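PDB 1O75: putative DD-carboxypeptidase TP_0574 from Treponema pallidum, which shows zinc-stimulated carboxypeptidase activity on synthetic depsipeptides, binds penicillin, and may act as a D,D-carboxypeptidase that lowers peptidoglycan cross-linking. Local coordinates for residues Y69-L74 and V150-M155; V105-S110 and G127-A132; Q65-A70 and Y251-N256. The protein carries 2 engineered substitutions. All blocks are in the same frame, centred on the assembly; numbering follows the deposited sequence.

Contact 1 (Y69-L74 and V150-M155); sequences YAVEVL and VKVHGM. With XE (xenon), chain G.
Strands 69-74 and 150-155 run antiparallel as sheet neighbours, their axes 4.6 Å apart at closest approach and 165° apart in direction. Glu72 and Lys151 form the clear hydrogen-bonded pair. Glu72 N gives its hydrogen to Lys151 O at 2.8 Å, and Lys151 N returns one to Glu72 O; both bonds lie in the carbonyl planes. His153 N reaches Ala70 O almost along the C=O axis. The His153 ring, its CG anti to the carbonyl carbon, reaches back to Glu72. Its NE2 donates to Glu72 OE1 at 2.9 Å. The acceptor lies in the ring plane, but the donor sits well above the carboxylate plane, and the N-H...O angle is bent to 144°. Lys151 extends alongside, its NZ 4.1 Å from Glu72 OE1, too far for a salt bridge; its charge may still help to keep the carboxylate ionised. Beside Glu72 and Lys151 a xenon atom rests 3.7 Å from Lys151 CB; Leu74 and Met104 complete its pocket. The other face is apolar. Val71 CG1 and Val150 CG1, each anti to its backbone N, meet at 3.5 Å, and Val73 CG1 packs on Val150 CG2. Helix 60-65 lies against these valines through Ala62 and Gln65, helix 17-25 reaches Val152 and Met155, and strand 101-114 bonds to the other edge of strand 69-85.

Contact 2 (V105-S110 and G127-A132); sequences VRASAS and GAVALA
Arg106 starts its side chain against the loop 127-132. Its CB touches Ala128 CB at 3.7 Å. CG lies anti to the carbonyl carbon, and the chain bends at chi3 (-77°), which turns the guanidinium back over Gly127. NE, CZ and NH2 all come near Gly127 O. NH2 is closest, at 2.9 Å, but the oxygen lies over a face of the guanidinium and the angle is too poor for a hydrogen bond. The attraction is probably electrostatic. Water 1 sits over the guanidinium centre and bridges Arg106 N to Gly127 O. The backbones meet in a single bridge between Ala107 and Val129. Val129 N donates to Arg106 O at 2.9 Å, and Ser108 N donates to Val129 O nearly along the C=O axis. Ala128 CB presses on Arg106 O at 3.2 Å. The apolar contacts are separate from these bonds: the Val105 and Val129 side chains cross at about a right angle and touch through their CG2 atoms, and Leu131 CD1 packs on Ala107 CB at 3.8 Å. The loop crosses strand 101-114 steeply, the two directions 74° apart, and Val105 and Ala107 of that strand bond to strand 69-85. Phe138 of strand 137-140 packs on Val105 and Leu131, and Phe122 of strand 120-124 on Ala109 and Ala130.

Contact 3 (Q65-A70 and Y251-N256); sequences QQFQYA and YVMNFN
Segment 251-256 leaves helix 245-252, turns, and enters strand 255-262; it meets the turn that joins helix 60-65 to strand 69-85. Met253 makes the apolar part of the contact. Its chain bends at chi2 (-62°) and again at chi3, which lays the thioether over one face of the Phe67 ring. SD is 4.0 Å from the ring centroid, and CE makes a CH-pi contact with the same face. This is a Met-aromatic contact. The Met253 carbonyl turns to Gln68, and Met253 O lies 3.1 Å from Gln68 CG. Asn254 comes next. Water 4 donates to Asn254 OD1 and to Gln68 OE1, so it ties the two side-chain oxygens together, while Asn254 ND2 bonds to Asp250 O. At Phe255 the backbone takes over. Its O accepts a weak but fairly straight hydrogen bond from Gln68 NE2, at 3.2 Å and 165°. The bend of Gln68 at chi2 (-83°) brings the amide there. The Phe255 ring lies beside the tip of Tyr69, with CD2 3.2 Å from Tyr69 OH. Asn256 ends the segment. Tyr69 OH donates to Asn256 O at 2.7 Å. The bond is short, though its donor stands above the carbonyl plane and not on a lone pair. Water 3 donates to Asn256 OD1 and to Gln68 O. The contact joins the Tp47 domain a range to the domain C range. Most of its residues are buried, and several of its polar groups meet one another or a water. The Gln68 amide is the centre of this: its oxygen takes a water proton, and its nitrogen makes a weak bond to a backbone carbonyl. Direct and water-mediated bonds thus join the two parts, with the Met-aromatic contact supplying the apolar portion.

From the N terminus, the chain first reaches residues 65-74, where contacts 1 and 3 both begin and share Tyr69 and Ala70. Strand 101-114 follows, and contact 2 closes a short loop when residues 127-132 fold back on it. That loop is nested inside the one closed by contact 1, when residues 150-155 pair with 69-74. Contact 3 closes last, at 251-256, and its loop also encloses contact 2. Strands 143-163, 69-85 and 101-114 lie in that order in one sheet. Val71 and Val73 bond to Ala107 and Val105, joining contacts 1 and 2. Gln66 bonds to Leu131, and contact 3 brings in the domain C range.

Contact 1 (Y69-L74 and V150-M155)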
ATOM      1  N   TYR B  69      21.662   8.594  -7.010  1.00 26.43           N
ATOM      2  CA  TYR B  69      22.763   8.422  -6.064  1.00 27.01           C
ATOM      3  C   TYR B  69      23.943   7.589  -6.571  1.00 30.11           C
ATOM      4  O   TYR B  69      23.785   6.779  -7.493  1.00 28.40           O
ATOM      5  CB  TYR B  69      22.216   7.784  -4.780  1.00 25.66           C
ATOM      6  CG  TYR B  69      21.049   8.569  -4.189  1.00 28.52           C
ATOM      7  CD1 TYR B  69      21.269   9.653  -3.323  1.00 29.15           C
ATOM      8  CD2 TYR B  69      19.730   8.262  -4.536  1.00 26.17           C
ATOM      9  CE1 TYR B  69      20.181  10.426  -2.817  1.00 29.70           C
ATOM     10  CE2 TYR B  69      18.647   9.018  -4.033  1.00 27.64           C
ATOM     11  CZ  TYR B  69      18.889  10.097  -3.184  1.00 27.84           C
ATOM     12  OH  TYR B  69      17.841  10.861  -2.737  1.00 29.01           O
ATOM     13  N   ALA B  70      25.105   7.788  -5.943  1.00 29.24           N
ATOM     14  CA  ALA B  70      26.335   7.049  -6.264  1.00 30.35           C
ATOM     15  C   ALA B  70      26.214   5.795  -5.416  1.00 31.29           C
ATOM     16  O   ALA B  70      26.405   5.828  -4.196  1.00 32.81           O
ATOM     17  CB  ALA B  70      27.582   7.867  -5.858  1.00 30.87           C
ATOM     18  N   VAL B  71      25.895   4.680  -6.059  1.00 30.30           N
ATOM     19  CA  VAL B  71      25.656   3.435  -5.336  1.00 29.16           C
ATOM     20  C   VAL B  71      26.565   2.275  -5.702  1.00 32.07           C
ATOM     21  O   VAL B  71      26.926   2.115  -6.871  1.00 30.16           O
ATOM     22  CB  VAL B  71      24.212   2.948  -5.617  1.00 30.45           C
ATOM     23  CG1 VAL B  71      23.943   1.596  -4.902  1.00 27.82           C
ATOM     24  CG2 VAL B  71      23.216   4.025  -5.211  1.00 28.49           C
ATOM     25  N   GLU B  72      26.917   1.464  -4.709  1.00 31.39           N
ATOM     26  CA  GLU B  72      27.688   0.246  -4.962  1.00 34.68           C
ATOM     27  C   GLU B  72      26.906  -0.876  -4.308  1.00 35.39           C
ATOM     28  O   GLU B  72      26.313  -0.692  -3.235  1.00 35.49           O
ATOM     29  CB  GLU B  72      29.089   0.284  -4.327  1.00 35.54           C
ATOM     30  CG  GLU B  72      30.060   1.245  -4.978  1.00 39.74           C
ATOM     31  CD  GLU B  72      31.405   1.235  -4.275  1.00 42.50           C
ATOM     32  OE1 GLU B  72      31.456   1.524  -3.063  1.00 42.16           O
ATOM     33  OE2 GLU B  72      32.411   0.923  -4.931  1.00 46.51           O
ATOM     34  N   VAL B  73      26.891  -2.038  -4.949  1.00 33.75           N
ATOM     35  CA  VAL B  73      26.212  -3.179  -4.382  1.00 34.04           C
ATOM     36  C   VAL B  73      27.190  -4.342  -4.323  1.00 35.54           C
ATOM     37  O   VAL B  73      28.100  -4.451  -5.147  1.00 36.42           O
ATOM     38  CB  VAL B  73      24.960  -3.592  -5.208  1.00 35.01           C
ATOM     39  CG1 VAL B  73      23.895  -2.510  -5.102  1.00 34.26           C
ATOM     40  CG2 VAL B  73      25.330  -3.788  -6.660  1.00 33.82           C
ATOM     41  N   LEU B  74      27.012  -5.173  -3.310  1.00 35.18           N
ATOM     42  CA  LEU B  74      27.823  -6.359  -3.093  1.00 37.53           C
ATOM     43  C   LEU B  74      26.874  -7.544  -3.216  1.00 37.25           C
ATOM     44  O   LEU B  74      25.763  -7.506  -2.678  1.00 36.26           O
ATOM     45  CB  LEU B  74      28.400  -6.352  -1.679  1.00 38.90           C
ATOM     46  CG  LEU B  74      29.231  -7.579  -1.296  1.00 42.91           C
ATOM     47  CD1 LEU B  74      30.584  -7.477  -1.994  1.00 41.69           C
ATOM     48  CD2 LEU B  74      29.426  -7.639   0.226  1.00 43.80           C
ATOM     49  N   VAL B 150      24.456  -2.823   0.173  1.00 33.44           N
ATOM     50  CA  VAL B 150      24.432  -1.651  -0.680  1.00 34.38           C
ATOM     51  C   VAL B 150      25.159  -0.545   0.069  1.00 35.98           C
ATOM     52  O   VAL B 150      25.077  -0.452   1.299  1.00 34.37           O
ATOM     53  CB  VAL B 150      22.993  -1.203  -0.993  1.00 35.62           C
ATOM     54  CG1 VAL B 150      23.017   0.024  -1.893  1.00 35.09           C
ATOM     55  CG2 VAL B 150      22.236  -2.350  -1.686  1.00 40.31           C
ATOM     56  N   LYS B 151      25.880   0.278  -0.672  1.00 35.62           N
ATOM     57  CA  LYS B 151      26.629   1.371  -0.077  1.00 37.35           C
ATOM     58  C   LYS B 151      26.323   2.587  -0.929  1.00 37.04           C
ATOM     59  O   LYS B 151      26.521   2.558  -2.142  1.00 35.99           O
ATOM     60  CB  LYS B 151      28.128   1.041  -0.098  1.00 39.67           C
ATOM     61  CG  LYS B 151      29.031   2.090   0.522  1.00 45.12           C
ATOM     62  CD  LYS B 151      30.476   1.612   0.572  1.00 47.82           C
ATOM     63  CE  LYS B 151      31.439   2.780   0.732  1.00 53.76           C
ATOM     64  NZ  LYS B 151      32.886   2.361   0.722  1.00 56.01           N
ATOM     65  N   VAL B 152      25.790   3.636  -0.299  1.00 33.43           N
ATOM     66  CA  VAL B 152      25.450   4.861  -1.005  1.00 33.52           C
ATOM     67  C   VAL B 152      26.379   5.988  -0.516  1.00 34.35           C
ATOM     68  O   VAL B 152      26.427   6.274   0.681  1.00 34.53           O
ATOM     69  CB  VAL B 152      23.984   5.221  -0.743  1.00 33.24           C
ATOM     70  CG1 VAL B 152      23.561   6.376  -1.666  1.00 32.53           C
ATOM     71  CG2 VAL B 152      23.105   3.977  -0.971  1.00 34.96           C
ATOM     72  N   HIS B 153      27.088   6.631  -1.440  1.00 32.81           N
ATOM     73  CA  HIS B 153      28.067   7.668  -1.094  1.00 34.21           C
ATOM     74  C   HIS B 153      27.590   9.105  -1.127  1.00 34.46           C
ATOM     75  O   HIS B 153      28.172   9.971  -0.458  1.00 34.09           O
ATOM     76  CB  HIS B 153      29.269   7.604  -2.035  1.00 36.35           C
ATOM     77  CG  HIS B 153      30.017   6.313  -1.983  1.00 39.74           C
ATOM     78  ND1 HIS B 153      31.127   5.954  -1.296  1.00 39.74           N
ATOM     79  CD2 HIS B 153      29.642   5.207  -2.715  1.00 43.23           C
ATOM     80  CE1 HIS B 153      31.402   4.647  -1.627  1.00 44.68           C
ATOM     81  NE2 HIS B 153      30.492   4.220  -2.486  1.00 42.36           N
ATOM     82  N   GLY B 154      26.571   9.354  -1.942  1.00 31.26           N
ATOM     83  CA  GLY B 154      26.067  10.695  -2.109  1.00 30.89           C
ATOM     84  C   GLY B 154      25.202  10.842  -3.344  1.00 28.68           C
ATOM     85  O   GLY B 154      24.632   9.872  -3.852  1.00 29.12           O
ATOM     86  N   MET B 155      25.130  12.063  -3.842  1.00 27.82           N
ATOM     87  CA  MET B 155      24.278  12.393  -4.967  1.00 29.09           C
ATOM     88  C   MET B 155      25.041  12.637  -6.258  1.00 30.37           C
ATOM     89  O   MET B 155      26.038  13.359  -6.283  1.00 29.16           O
ATOM     90  CB  MET B 155      23.425  13.615  -4.586  1.00 29.28           C
ATOM     91  CG  MET B 155      22.478  13.330  -3.400  1.00 27.89           C
ATOM     92  SD  MET B 155      22.124  14.829  -2.474  1.00 34.31           S
ATOM     93  CE  MET B 155      23.545  14.796  -1.352  1.00 31.20           C
TER
HETATM   94 XE    XE G1416      28.552  -2.551  -0.964  0.50 45.45          XE

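Contact 2 (V105-S110 and G127-A132)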
ATOM      1  N   VAL B 105      30.087  -4.057  -7.426  1.00 38.71           N
ATOM      2  CA  VAL B 105      30.027  -3.243  -8.616  1.00 35.99           C
ATOM      3  C   VAL B 105      29.277  -1.976  -8.310  1.00 36.39           C
ATOM      4  O   VAL B 105      28.594  -1.888  -7.297  1.00 35.31           O
ATOM      5  CB  VAL B 105      29.257  -3.977  -9.756  1.00 36.53           C
ATOM      6  CG1 VAL B 105      29.984  -5.277 -10.134  1.00 35.27           C
ATOM      7  CG2 VAL B 105      27.827  -4.298  -9.298  1.00 35.55           C
ATOM      8  N   ARG B 106      29.422  -0.995  -9.187  1.00 35.92           N
ATOM      9  CA  ARG B 106      28.687   0.243  -9.055  1.00 38.31           C
ATOM     10  C   ARG B 106      27.350  -0.015  -9.768  1.00 37.37           C
ATOM     11  O   ARG B 106      27.322  -0.695 -10.796  1.00 34.72           O
ATOM     12  CB  ARG B 106      29.437   1.386  -9.750  1.00 41.47           C
ATOM     13  CG  ARG B 106      30.774   1.720  -9.096  1.00 45.06           C
ATOM     14  CD  ARG B 106      31.374   3.003  -9.668  1.00 51.41           C
ATOM     15  NE  ARG B 106      31.970   2.792 -10.983  1.00 55.68           N
ATOM     16  CZ  ARG B 106      33.076   2.085 -11.199  1.00 57.45           C
ATOM     17  NH1 ARG B 106      33.722   1.518 -10.184  1.00 58.56           N
ATOM     18  NH2 ARG B 106      33.535   1.935 -12.436  1.00 58.32           N
ATOM     19  N   ALA B 107      26.254   0.507  -9.217  1.00 33.80           N
ATOM     20  CA  ALA B 107      24.934   0.361  -9.833  1.00 32.30           C
ATOM     21  C   ALA B 107      24.528   1.776 -10.185  1.00 33.73           C
ATOM     22  O   ALA B 107      24.412   2.648  -9.300  1.00 33.74           O
ATOM     23  CB  ALA B 107      23.936  -0.271  -8.842  1.00 32.45           C
ATOM     24  N   SER B 108      24.317   2.034 -11.465  1.00 29.70           N
ATOM     25  CA  SER B 108      23.989   3.388 -11.886  1.00 31.65           C
ATOM     26  C   SER B 108      23.194   3.355 -13.174  1.00 33.35           C
ATOM     27  O   SER B 108      23.493   2.561 -14.071  1.00 36.20           O
ATOM     28  CB  SER B 108      25.297   4.181 -12.078  1.00 29.40           C
ATOM     29  OG  SER B 108      25.067   5.543 -12.402  1.00 33.52           O
ATOM     30  N   ALA B 109      22.172   4.193 -13.270  1.00 31.49           N
ATOM     31  CA  ALA B 109      21.387   4.229 -14.479  1.00 33.40           C
ATOM     32  C   ALA B 109      20.947   5.655 -14.696  1.00 35.43           C
ATOM     33  O   ALA B 109      20.876   6.429 -13.742  1.00 36.86           O
ATOM     34  CB  ALA B 109      20.169   3.306 -14.363  1.00 32.13           C
ATOM     35  N   SER B 110      20.683   6.006 -15.953  1.00 34.99           N
ATOM     36  CA  SER B 110      20.226   7.333 -16.306  1.00 35.63           C
ATOM     37  C   SER B 110      18.751   7.232 -16.670  1.00 36.83           C
ATOM     38  O   SER B 110      18.382   6.646 -17.697  1.00 36.57           O
ATOM     39  CB  SER B 110      21.030   7.883 -17.483  1.00 37.42           C
ATOM     40  OG  SER B 110      22.411   7.934 -17.141  1.00 41.38           O
ATOM     41  N   GLY B 127      30.818   1.835 -16.932  1.00 43.78           N
ATOM     42  CA  GLY B 127      31.490   1.483 -15.690  1.00 42.04           C
ATOM     43  C   GLY B 127      30.612   0.967 -14.568  1.00 41.25           C
ATOM     44  O   GLY B 127      31.095   0.687 -13.465  1.00 40.47           O
ATOM     45  N   ALA B 128      29.324   0.814 -14.838  1.00 38.73           N
ATOM     46  CA  ALA B 128      28.426   0.330 -13.797  1.00 38.26           C
ATOM     47  C   ALA B 128      27.314  -0.533 -14.370  1.00 36.39           C
ATOM     48  O   ALA B 128      27.005  -0.433 -15.552  1.00 38.33           O
ATOM     49  CB  ALA B 128      27.810   1.529 -13.069  1.00 36.18           C
ATOM     50  N   VAL B 129      26.709  -1.368 -13.532  1.00 34.81           N
ATOM     51  CA  VAL B 129      25.585  -2.172 -13.993  1.00 36.75           C
ATOM     52  C   VAL B 129      24.324  -1.358 -13.777  1.00 36.78           C
ATOM     53  O   VAL B 129      24.315  -0.409 -12.970  1.00 36.20           O
ATOM     54  CB  VAL B 129      25.451  -3.489 -13.224  1.00 36.11           C
ATOM     55  CG1 VAL B 129      26.743  -4.285 -13.343  1.00 37.26           C
ATOM     56  CG2 VAL B 129      25.100  -3.229 -11.763  1.00 41.13           C
ATOM     57  N   ALA B 130      23.276  -1.700 -14.516  1.00 34.24           N
ATOM     58  CA  ALA B 130      21.992  -1.032 -14.386  1.00 34.86           C
ATOM     59  C   ALA B 130      21.049  -2.088 -13.833  1.00 36.35           C
ATOM     60  O   ALA B 130      20.697  -3.050 -14.529  1.00 35.37           O
ATOM     61  CB  ALA B 130      21.505  -0.529 -15.733  1.00 31.83           C
ATOM     62  N   LEU B 131      20.660  -1.930 -12.569  1.00 34.03           N
ATOM     63  CA  LEU B 131      19.773  -2.888 -11.929  1.00 32.16           C
ATOM     64  C   LEU B 131      18.383  -2.795 -12.554  1.00 32.91           C
ATOM     65  O   LEU B 131      17.983  -1.737 -13.057  1.00 30.35           O
ATOM     66  CB  LEU B 131      19.683  -2.601 -10.421  1.00 31.22           C
ATOM     67  CG  LEU B 131      21.036  -2.636  -9.680  1.00 32.52           C
ATOM     68  CD1 LEU B 131      20.839  -2.346  -8.177  1.00 30.93           C
ATOM     69  CD2 LEU B 131      21.672  -4.022  -9.855  1.00 33.12           C
ATOM     70  N   ALA B 132      17.656  -3.909 -12.530  1.00 32.14           N
ATOM     71  CA  ALA B 132      16.293  -3.945 -13.059  1.00 31.98           C
ATOM     72  C   ALA B 132      15.363  -3.640 -11.903  1.00 30.30           C
ATOM     73  O   ALA B 132      15.728  -3.827 -10.750  1.00 31.98           O
ATOM     74  CB  ALA B 132      15.964  -5.344 -13.614  1.00 33.80           C
TER
HETATM   75  O   HOH W   1      31.108  -1.076 -11.730  1.00 41.39           O
HETATM   76  O   HOH W   2      24.723   1.086 -16.004  1.00 35.98           O

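Contact 3 (Q65-A70 and Y251-N256)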
ATOM      1  N   GLN B  65      17.730   3.811  -5.857  1.00 25.55           N
ATOM      2  CA  GLN B  65      18.795   4.802  -5.674  1.00 28.58           C
ATOM      3  C   GLN B  65      19.822   4.944  -6.788  1.00 28.33           C
ATOM      4  O   GLN B  65      20.526   5.946  -6.852  1.00 27.80           O
ATOM      5  CB  GLN B  65      19.528   4.528  -4.365  1.00 31.94           C
ATOM      6  CG  GLN B  65      18.635   4.660  -3.135  1.00 33.93           C
ATOM      7  CD  GLN B  65      19.397   4.366  -1.873  1.00 39.46           C
ATOM      8  OE1 GLN B  65      20.010   5.264  -1.280  1.00 41.27           O
ATOM      9  NE2 GLN B  65      19.406   3.097  -1.470  1.00 36.64           N
ATOM     10  N   GLN B  66      19.900   3.956  -7.680  1.00 28.94           N
ATOM     11  CA  GLN B  66      20.901   3.995  -8.754  1.00 27.50           C
ATOM     12  C   GLN B  66      20.713   5.159  -9.695  1.00 26.64           C
ATOM     13  O   GLN B  66      21.629   5.532 -10.429  1.00 27.16           O
ATOM     14  CB  GLN B  66      20.876   2.680  -9.574  1.00 28.62           C
ATOM     15  CG  GLN B  66      19.755   2.623 -10.616  1.00 27.38           C
ATOM     16  CD  GLN B  66      19.760   1.288 -11.369  1.00 30.44           C
ATOM     17  OE1 GLN B  66      20.791   0.653 -11.486  1.00 28.42           O
ATOM     18  NE2 GLN B  66      18.604   0.880 -11.878  1.00 29.31           N
ATOM     19  N   PHE B  67      19.523   5.737  -9.703  1.00 25.45           N
ATOM     20  CA  PHE B  67      19.280   6.847 -10.598  1.00 26.01           C
ATOM     21  C   PHE B  67      19.892   8.185 -10.168  1.00 29.43           C
ATOM     22  O   PHE B  67      20.580   8.837 -10.959  1.00 28.10           O
ATOM     23  CB  PHE B  67      17.777   6.990 -10.809  1.00 27.01           C
ATOM     24  CG  PHE B  67      17.159   5.793 -11.468  1.00 28.42           C
ATOM     25  CD1 PHE B  67      17.276   5.609 -12.847  1.00 30.65           C
ATOM     26  CD2 PHE B  67      16.509   4.821 -10.708  1.00 28.09           C
ATOM     27  CE1 PHE B  67      16.749   4.465 -13.467  1.00 29.50           C
ATOM     28  CE2 PHE B  67      15.977   3.664 -11.317  1.00 31.05           C
ATOM     29  CZ  PHE B  67      16.101   3.494 -12.698  1.00 28.25           C
ATOM     30  N   GLN B  68      19.646   8.587  -8.924  1.00 29.47           N
ATOM     31  CA  GLN B  68      20.145   9.870  -8.424  1.00 28.58           C
ATOM     32  C   GLN B  68      21.359   9.786  -7.510  1.00 27.16           C
ATOM     33  O   GLN B  68      22.011  10.806  -7.256  1.00 29.31           O
ATOM     34  CB  GLN B  68      19.022  10.598  -7.661  1.00 28.73           C
ATOM     35  CG  GLN B  68      17.988  11.258  -8.549  1.00 29.73           C
ATOM     36  CD  GLN B  68      18.441  12.611  -9.014  1.00 32.12           C
ATOM     37  OE1 GLN B  68      18.927  12.677 -10.229  1.00 28.70           O
ATOM     38  NE2 GLN B  68      18.378  13.598  -8.265  1.00 34.08           N
ATOM     39  N   TYR B  69      21.662   8.594  -7.010  1.00 26.43           N
ATOM     40  CA  TYR B  69      22.763   8.422  -6.064  1.00 27.01           C
ATOM     41  C   TYR B  69      23.943   7.589  -6.571  1.00 30.11           C
ATOM     42  O   TYR B  69      23.785   6.779  -7.493  1.00 28.40           O
ATOM     43  CB  TYR B  69      22.216   7.784  -4.780  1.00 25.66           C
ATOM     44  CG  TYR B  69      21.049   8.569  -4.189  1.00 28.52           C
ATOM     45  CD1 TYR B  69      21.269   9.653  -3.323  1.00 29.15           C
ATOM     46  CD2 TYR B  69      19.730   8.262  -4.536  1.00 26.17           C
ATOM     47  CE1 TYR B  69      20.181  10.426  -2.817  1.00 29.70           C
ATOM     48  CE2 TYR B  69      18.647   9.018  -4.033  1.00 27.64           C
ATOM     49  CZ  TYR B  69      18.889  10.097  -3.184  1.00 27.84           C
ATOM     50  OH  TYR B  69      17.841  10.861  -2.737  1.00 29.01           O
ATOM     51  N   ALA B  70      25.105   7.788  -5.943  1.00 29.24           N
ATOM     52  CA  ALA B  70      26.335   7.049  -6.264  1.00 30.35           C
ATOM     53  C   ALA B  70      26.214   5.795  -5.416  1.00 31.29           C
ATOM     54  O   ALA B  70      26.405   5.828  -4.196  1.00 32.81           O
ATOM     55  CB  ALA B  70      27.582   7.867  -5.858  1.00 30.87           C
ATOM     56  N   TYR B 251       9.400  13.449 -10.261  1.00 26.42           N
ATOM     57  CA  TYR B 251       9.887  14.096  -9.049  1.00 27.31           C
ATOM     58  C   TYR B 251      10.895  13.215  -8.282  1.00 26.57           C
ATOM     59  O   TYR B 251      12.008  13.660  -7.995  1.00 27.80           O
ATOM     60  CB  TYR B 251       8.729  14.466  -8.126  1.00 25.35           C
ATOM     61  CG  TYR B 251       9.196  15.222  -6.878  1.00 27.71           C
ATOM     62  CD1 TYR B 251       9.564  16.567  -6.959  1.00 27.45           C
ATOM     63  CD2 TYR B 251       9.287  14.583  -5.633  1.00 27.59           C
ATOM     64  CE1 TYR B 251      10.010  17.275  -5.829  1.00 26.20           C
ATOM     65  CE2 TYR B 251       9.741  15.278  -4.485  1.00 26.89           C
ATOM     66  CZ  TYR B 251      10.100  16.622  -4.598  1.00 28.35           C
ATOM     67  OH  TYR B 251      10.601  17.306  -3.510  1.00 25.78           O
ATOM     68  N   VAL B 252      10.545  11.971  -7.961  1.00 26.01           N
ATOM     69  CA  VAL B 252      11.515  11.167  -7.213  1.00 26.22           C
ATOM     70  C   VAL B 252      12.766  10.914  -8.035  1.00 27.74           C
ATOM     71  O   VAL B 252      13.842  10.718  -7.476  1.00 26.70           O
ATOM     72  CB  VAL B 252      10.925   9.803  -6.699  1.00 28.34           C
ATOM     73  CG1 VAL B 252       9.855  10.059  -5.654  1.00 24.75           C
ATOM     74  CG2 VAL B 252      10.339   8.973  -7.881  1.00 28.78           C
ATOM     75  N   MET B 253      12.655  10.951  -9.366  1.00 27.88           N
ATOM     76  CA  MET B 253      13.852  10.713 -10.190  1.00 27.97           C
ATOM     77  C   MET B 253      14.761  11.945 -10.180  1.00 27.46           C
ATOM     78  O   MET B 253      15.869  11.909 -10.701  1.00 31.09           O
ATOM     79  CB  MET B 253      13.478  10.343 -11.628  1.00 28.17           C
ATOM     80  CG  MET B 253      12.915   8.915 -11.766  1.00 28.60           C
ATOM     81  SD  MET B 253      14.111   7.640 -11.261  1.00 31.28           S
ATOM     82  CE  MET B 253      13.062   6.402 -10.664  1.00 37.14           C
ATOM     83  N   ASN B 254      14.276  13.034  -9.593  1.00 25.81           N
ATOM     84  CA  ASN B 254      15.074  14.256  -9.457  1.00 26.45           C
ATOM     85  C   ASN B 254      15.295  14.615  -7.981  1.00 28.11           C
ATOM     86  O   ASN B 254      15.955  15.616  -7.645  1.00 25.36           O
ATOM     87  CB  ASN B 254      14.383  15.394 -10.199  1.00 27.65           C
ATOM     88  CG  ASN B 254      14.652  15.319 -11.691  1.00 30.27           C
ATOM     89  OD1 ASN B 254      15.787  15.501 -12.124  1.00 32.27           O
ATOM     90  ND2 ASN B 254      13.630  15.005 -12.467  1.00 32.07           N
ATOM     91  N   PHE B 255      14.741  13.784  -7.101  1.00 27.32           N
ATOM     92  CA  PHE B 255      14.879  14.009  -5.662  1.00 26.36           C
ATOM     93  C   PHE B 255      16.300  13.803  -5.168  1.00 25.92           C
ATOM     94  O   PHE B 255      16.954  12.802  -5.484  1.00 23.91           O
ATOM     95  CB  PHE B 255      13.969  13.060  -4.883  1.00 25.08           C
ATOM     96  CG  PHE B 255      14.132  13.156  -3.388  1.00 25.06           C
ATOM     97  CD1 PHE B 255      13.461  14.147  -2.663  1.00 24.54           C
ATOM     98  CD2 PHE B 255      14.925  12.234  -2.705  1.00 26.56           C
ATOM     99  CE1 PHE B 255      13.573  14.207  -1.270  1.00 25.07           C
ATOM    100  CE2 PHE B 255      15.048  12.283  -1.307  1.00 28.13           C
ATOM    101  CZ  PHE B 255      14.360  13.278  -0.589  1.00 26.45           C
ATOM    102  N   ASN B 256      16.765  14.729  -4.336  1.00 25.91           N
ATOM    103  CA  ASN B 256      18.100  14.600  -3.787  1.00 23.84           C
ATOM    104  C   ASN B 256      18.134  14.326  -2.279  1.00 23.80           C
ATOM    105  O   ASN B 256      18.648  13.296  -1.833  1.00 23.99           O
ATOM    106  CB  ASN B 256      18.902  15.875  -4.049  1.00 25.89           C
ATOM    107  CG  ASN B 256      19.634  15.850  -5.373  1.00 29.38           C
ATOM    108  OD1 ASN B 256      20.051  14.798  -5.818  1.00 29.37           O
ATOM    109  ND2 ASN B 256      19.826  17.020  -5.988  1.00 28.96           N
TER
HETATM  110  O   HOH W   3      21.591  13.496  -7.667  1.00 32.43           O
HETATM  111  O   HOH W   4      18.303  15.115 -11.323  1.00 33.76           O